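COPII coat assembly protein SEC16 (Saccharomyces cerevisiae, PDB 3MZK) helps to start assembly of the COPII coat that forms transport vesicles at the endoplasmic reticulum and to select their cargo, and also takes part in autophagy. Local coordinates at residues B[255-259]-B[280-284]; B[320-324]-B[336-340]. All coordinates share one frame; numbering follows the deposited sequence.

Contact 1 of 2, residues B[255-259]-B[280-284]; sequences IVAAV and FLIEF
V259 presses its CG2 methyl over one face of the F280 ring, 4.1 Å from the ring centroid and 24° off the normal, a CH-pi contact shifted toward the rim; the CB of F284 lies over the opposite face. With CG anti to the backbone N (chi1 162°), F280 reaches across to the other helix, where CG2 of I255 approaches CZ of F280 at 4.0 Å. The two methyls of V256 have different partners: CG2 comes in at the edge of the F284 ring, 3.9 Å from CD1, while CG1 meets CD2 of L281 at 3.9 Å. Helices 252-261 and 275-290, consecutive in the chain, are antiparallel neighbours in the Sec23-binding domain, an alpha-solenoid of the ACE1 type found in COPII coat proteins. The short segments run at 168° with axes 11.8 Å apart, a wide separation bridged by the two phenylalanine rings, and no hydrogen bond passes between them. L222 touches both I255 and F280, and L300 both V256 and F284, so the apolar layer runs on into helices 214-226 and 294-303. Against this buried seam, the other side of helix 275-290 is nearer solvent: I282 and E283 are partly exposed and both touch M314 of a loop.

Contact 2 of 2, residues B[320-324]-B[336-340]; sequences IFESI and DEIYE
F321 and Y339 bring their rings together obliquely, CE1 of F321 lying 3.9 Å from CE2 of Y339. Near the root of the tyrosine the CD1 methyl of I324 approaches, also obliquely to the ring, and comes within 3.8 Å of Y339 CB. The phenol oxygen leaves this apolar cluster and bonds to the backbone O of V306, which ties down the far end of the ring, while F343 packs edge-to-face with Y339 and the F301 ring meets F321 with the planes at about 50°. The third flat group, the carboxylate of D336, works through its oxygens. OD1 accepts the backbone N-H of I324 on its syn lone pair, at 2.8 Å from I324 N and with a nearly straight N-H...O angle of 167°. OD2 lies beside CB of S323, is bonded by the side-chain amide of Q358 and is also in a weak hydrogen bond with the S332 hydroxyl, so both acid oxygens are used although the residue is buried. The D336 side chain folds back beside its own backbone N (chi1 -77°), which brings the acid to the loop, while I324 slides past it in the opposite direction. Replacing D336 by an alanine would probably leave the I324 N-H and the Q358 amide without their acceptor and let the loop at 323-324 drift from the helix. One directional bond thus ties the irregular loop between helices 294-303 and 330-344 of the Sec23-binding domain to the second of these, with apolar contacts about one turn further along. Around it the solenoid closes in: I302 of helix 294-303 touches both I324 and Y339, and from helix 101-111 I102 packs on I324 and L106 on Y339, holding the loop segment among three helices.

How the contacts relate
Both contacts are buried, each centred about 10 Å from the centre of the chain, and both belong to the Sec23-binding domain; their own centres are 19 Å apart and their nearest atoms about 8 Å, without touching. All six touching residues of contact 1 are buried, whereas S323 of contact 2 is partly exposed. Contact 1 closes along the chain before contact 2 opens. They share no element directly, yet helix 294-303 borders both. Their chemistry follows their place: contact 1, between two regular helices whose backbones satisfy themselves, is purely apolar, whereas contact 2 brings in a loop whose backbone N-H needs a partner and finds it in a buried acid.

Contact 1 of 2, residues B[255-259]-B[280-284]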
loop_
_atom_site.group_PDB
_atom_site.type_symbol
_atom_site.label_atom_id
_atom_site.label_comp_id
_atom_site.label_asym_id
_atom_site.label_seq_id
_atom_site.Cartn_x
_atom_site.Cartn_y
_atom_site.Cartn_z
ATOM N N ILE B 255 -1.698 25.905 14.410
ATOM C CA ILE B 255 -1.062 25.129 13.352
ATOM C C ILE B 255 -1.521 23.673 13.386
ATOM O O ILE B 255 -2.039 23.149 12.407
ATOM C CB ILE B 255 0.470 25.170 13.468
ATOM C CG1 ILE B 255 0.979 26.600 13.294
ATOM C CG2 ILE B 255 1.102 24.250 12.445
ATOM C CD1 ILE B 255 2.486 26.725 13.372
ATOM N N VAL B 256 -1.329 23.024 14.524
ATOM C CA VAL B 256 -1.772 21.651 14.691
ATOM C C VAL B 256 -3.276 21.544 14.446
ATOM O O VAL B 256 -3.742 20.604 13.810
ATOM C CB VAL B 256 -1.408 21.112 16.096
ATOM C CG1 VAL B 256 -1.931 19.694 16.286
ATOM C CG2 VAL B 256 0.091 21.147 16.284
ATOM N N ALA B 257 -4.028 22.522 14.943
ATOM C CA ALA B 257 -5.482 22.532 14.787
ATOM C C ALA B 257 -5.887 22.563 13.317
ATOM O O ALA B 257 -6.853 21.913 12.921
ATOM C CB ALA B 257 -6.098 23.707 15.541
ATOM N N ALA B 258 -5.141 23.314 12.516
ATOM C CA ALA B 258 -5.393 23.389 11.084
ATOM C C ALA B 258 -5.191 22.030 10.429
ATOM O O ALA B 258 -6.007 21.597 9.612
ATOM C CB ALA B 258 -4.497 24.428 10.433
ATOM N N VAL B 259 -4.104 21.358 10.792
ATOM C CA VAL B 259 -3.806 20.046 10.234
ATOM C C VAL B 259 -4.886 19.028 10.584
ATOM O O VAL B 259 -5.394 18.328 9.710
ATOM C CB VAL B 259 -2.434 19.527 10.701
ATOM C CG1 VAL B 259 -2.263 18.066 10.328
ATOM C CG2 VAL B 259 -1.321 20.370 10.106
ATOM N N PHE B 280 4.107 14.500 11.055
ATOM C CA PHE B 280 4.037 15.911 11.414
ATOM C C PHE B 280 3.970 16.136 12.922
ATOM O O PHE B 280 4.603 17.048 13.451
ATOM C CB PHE B 280 2.839 16.584 10.745
ATOM C CG PHE B 280 2.448 17.873 11.388
ATOM C CD1 PHE B 280 3.194 19.017 11.183
ATOM C CD2 PHE B 280 1.348 17.940 12.218
ATOM C CE1 PHE B 280 2.841 20.206 11.786
ATOM C CE2 PHE B 280 0.995 19.125 12.825
ATOM C CZ PHE B 280 1.743 20.257 12.606
ATOM N N LEU B 281 3.191 15.313 13.612
ATOM C CA LEU B 281 3.011 15.484 15.047
ATOM C C LEU B 281 4.303 15.207 15.808
ATOM O O LEU B 281 4.682 15.955 16.710
ATOM C CB LEU B 281 1.880 14.593 15.563
ATOM C CG LEU B 281 0.466 15.037 15.180
ATOM C CD1 LEU B 281 -0.576 14.084 15.731
ATOM C CD2 LEU B 281 0.218 16.437 15.679
ATOM N N ILE B 282 4.987 14.134 15.435
ATOM C CA ILE B 282 6.239 13.789 16.081
ATOM C C ILE B 282 7.355 14.769 15.711
ATOM O O ILE B 282 8.021 15.314 16.587
ATOM C CB ILE B 282 6.636 12.355 15.755
ATOM C CG1 ILE B 282 5.522 11.409 16.207
ATOM C CG2 ILE B 282 7.951 12.007 16.421
ATOM C CD1 ILE B 282 5.756 9.966 15.835
ATOM N N GLU B 283 7.548 15.008 14.419
ATOM C CA GLU B 283 8.546 15.979 13.970
ATOM C C GLU B 283 8.378 17.339 14.640
ATOM O O GLU B 283 9.354 17.971 15.043
ATOM C CB GLU B 283 8.483 16.141 12.454
ATOM C CG GLU B 283 9.116 14.995 11.704
ATOM C CD GLU B 283 10.588 14.872 12.007
ATOM O OE1 GLU B 283 11.290 15.903 11.940
ATOM O OE2 GLU B 283 11.043 13.754 12.328
ATOM N N PHE B 284 7.132 17.783 14.752
ATOM C CA PHE B 284 6.824 19.085 15.326
ATOM C C PHE B 284 6.914 19.037 16.854
ATOM O O PHE B 284 7.266 20.028 17.498
ATOM C CB PHE B 284 5.428 19.537 14.885
ATOM C CG PHE B 284 5.150 20.989 15.145
ATOM C CD1 PHE B 284 3.852 21.440 15.291
ATOM C CD2 PHE B 284 6.183 21.902 15.227
ATOM C CE1 PHE B 284 3.589 22.778 15.526
ATOM C CE2 PHE B 284 5.928 23.236 15.463
ATOM C CZ PHE B 284 4.628 23.674 15.611
#

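Contact 2 of 2, residues B[320-324]-B[336-340]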
loop_
_atom_site.group_PDB
_atom_site.type_symbol
_atom_site.label_atom_id
_atom_site.label_comp_id
_atom_site.label_asym_id
_atom_site.label_seq_id
_atom_site.Cartn_x
_atom_site.Cartn_y
_atom_site.Cartn_z
ATOM N N ILE B 320 13.125 12.260 23.830
ATOM C CA ILE B 320 12.450 11.165 24.521
ATOM C C ILE B 320 11.082 11.596 25.067
ATOM O O ILE B 320 10.945 12.687 25.613
ATOM C CB ILE B 320 13.336 10.629 25.675
ATOM C CG1 ILE B 320 14.624 10.025 25.112
ATOM C CG2 ILE B 320 12.591 9.604 26.522
ATOM C CD1 ILE B 320 15.569 9.504 26.173
ATOM N N PHE B 321 10.070 10.748 24.905
ATOM C CA PHE B 321 8.775 10.995 25.529
ATOM C C PHE B 321 8.691 10.157 26.790
ATOM O O PHE B 321 8.152 9.050 26.772
ATOM C CB PHE B 321 7.626 10.625 24.595
ATOM C CG PHE B 321 6.276 11.086 25.075
ATOM C CD1 PHE B 321 5.118 10.413 24.691
ATOM C CD2 PHE B 321 6.161 12.202 25.892
ATOM C CE1 PHE B 321 3.869 10.838 25.125
ATOM C CE2 PHE B 321 4.920 12.636 26.336
ATOM C CZ PHE B 321 3.771 11.955 25.956
ATOM N N GLU B 322 9.223 10.705 27.882
ATOM C CA GLU B 322 9.405 9.980 29.140
ATOM C C GLU B 322 8.207 10.170 30.071
ATOM O O GLU B 322 7.807 9.246 30.783
ATOM C CB GLU B 322 10.697 10.460 29.817
ATOM C CG GLU B 322 11.238 9.574 30.932
ATOM C CD GLU B 322 12.533 10.120 31.540
ATOM O OE1 GLU B 322 13.014 11.181 31.082
ATOM O OE2 GLU B 322 13.069 9.490 32.479
ATOM N N SER B 323 7.628 11.369 30.047
ATOM C CA SER B 323 6.485 11.700 30.893
ATOM C C SER B 323 5.760 12.947 30.398
ATOM O O SER B 323 6.354 13.818 29.759
ATOM C CB SER B 323 6.954 11.954 32.314
ATOM O OG SER B 323 7.812 13.082 32.335
ATOM N N ILE B 324 4.478 13.042 30.715
ATOM C CA ILE B 324 3.694 14.222 30.369
ATOM C C ILE B 324 3.956 15.328 31.396
ATOM O O ILE B 324 3.496 15.254 32.535
ATOM C CB ILE B 324 2.189 13.879 30.271
ATOM C CG1 ILE B 324 1.991 12.676 29.342
ATOM C CG2 ILE B 324 1.387 15.074 29.778
ATOM C CD1 ILE B 324 0.572 12.213 29.238
ATOM N N ASP B 336 0.161 10.854 33.402
ATOM C CA ASP B 336 0.854 9.660 32.943
ATOM C C ASP B 336 0.059 8.385 33.190
ATOM O O ASP B 336 -0.004 7.515 32.320
ATOM C CB ASP B 336 2.246 9.556 33.558
ATOM C CG ASP B 336 3.238 10.495 32.904
ATOM O OD1 ASP B 336 2.958 10.941 31.773
ATOM O OD2 ASP B 336 4.292 10.784 33.515
ATOM N N GLU B 337 -0.563 8.270 34.358
ATOM C CA GLU B 337 -1.334 7.064 34.654
ATOM C C GLU B 337 -2.631 6.989 33.851
ATOM O O GLU B 337 -3.041 5.914 33.416
ATOM C CB GLU B 337 -1.619 6.924 36.149
ATOM C CG GLU B 337 -2.343 5.634 36.481
ATOM C CD GLU B 337 -2.322 5.309 37.956
ATOM O OE1 GLU B 337 -1.645 6.029 38.719
ATOM O OE2 GLU B 337 -2.985 4.324 38.349
ATOM N N ILE B 338 -3.270 8.137 33.654
ATOM C CA ILE B 338 -4.464 8.214 32.819
ATOM C C ILE B 338 -4.145 7.860 31.365
ATOM O O ILE B 338 -4.862 7.079 30.727
ATOM C CB ILE B 338 -5.097 9.614 32.884
ATOM C CG1 ILE B 338 -5.671 9.856 34.285
ATOM C CG2 ILE B 338 -6.171 9.769 31.809
ATOM C CD1 ILE B 338 -6.216 11.249 34.508
ATOM N N TYR B 339 -3.062 8.434 30.850
ATOM C CA TYR B 339 -2.602 8.140 29.500
ATOM C C TYR B 339 -2.336 6.646 29.356
ATOM O O TYR B 339 -2.601 6.060 28.308
ATOM C CB TYR B 339 -1.340 8.946 29.193
ATOM C CG TYR B 339 -0.903 8.927 27.748
ATOM C CD1 TYR B 339 -1.777 9.302 26.731
ATOM C CD2 TYR B 339 0.397 8.568 27.399
ATOM C CE1 TYR B 339 -1.377 9.297 25.399
ATOM C CE2 TYR B 339 0.808 8.562 26.072
ATOM C CZ TYR B 339 -0.085 8.928 25.077
ATOM O OH TYR B 339 0.313 8.924 23.761
ATOM N N GLU B 340 -1.827 6.026 30.415
ATOM C CA GLU B 340 -1.573 4.589 30.390
ATOM C C GLU B 340 -2.881 3.812 30.336
ATOM O O GLU B 340 -3.024 2.866 29.557
ATOM C CB GLU B 340 -0.772 4.160 31.616
ATOM C CG GLU B 340 -0.419 2.686 31.636
ATOM C CD GLU B 340 0.239 2.269 32.936
ATOM O OE1 GLU B 340 -0.288 2.637 34.008
ATOM O OE2 GLU B 340 1.282 1.582 32.889
#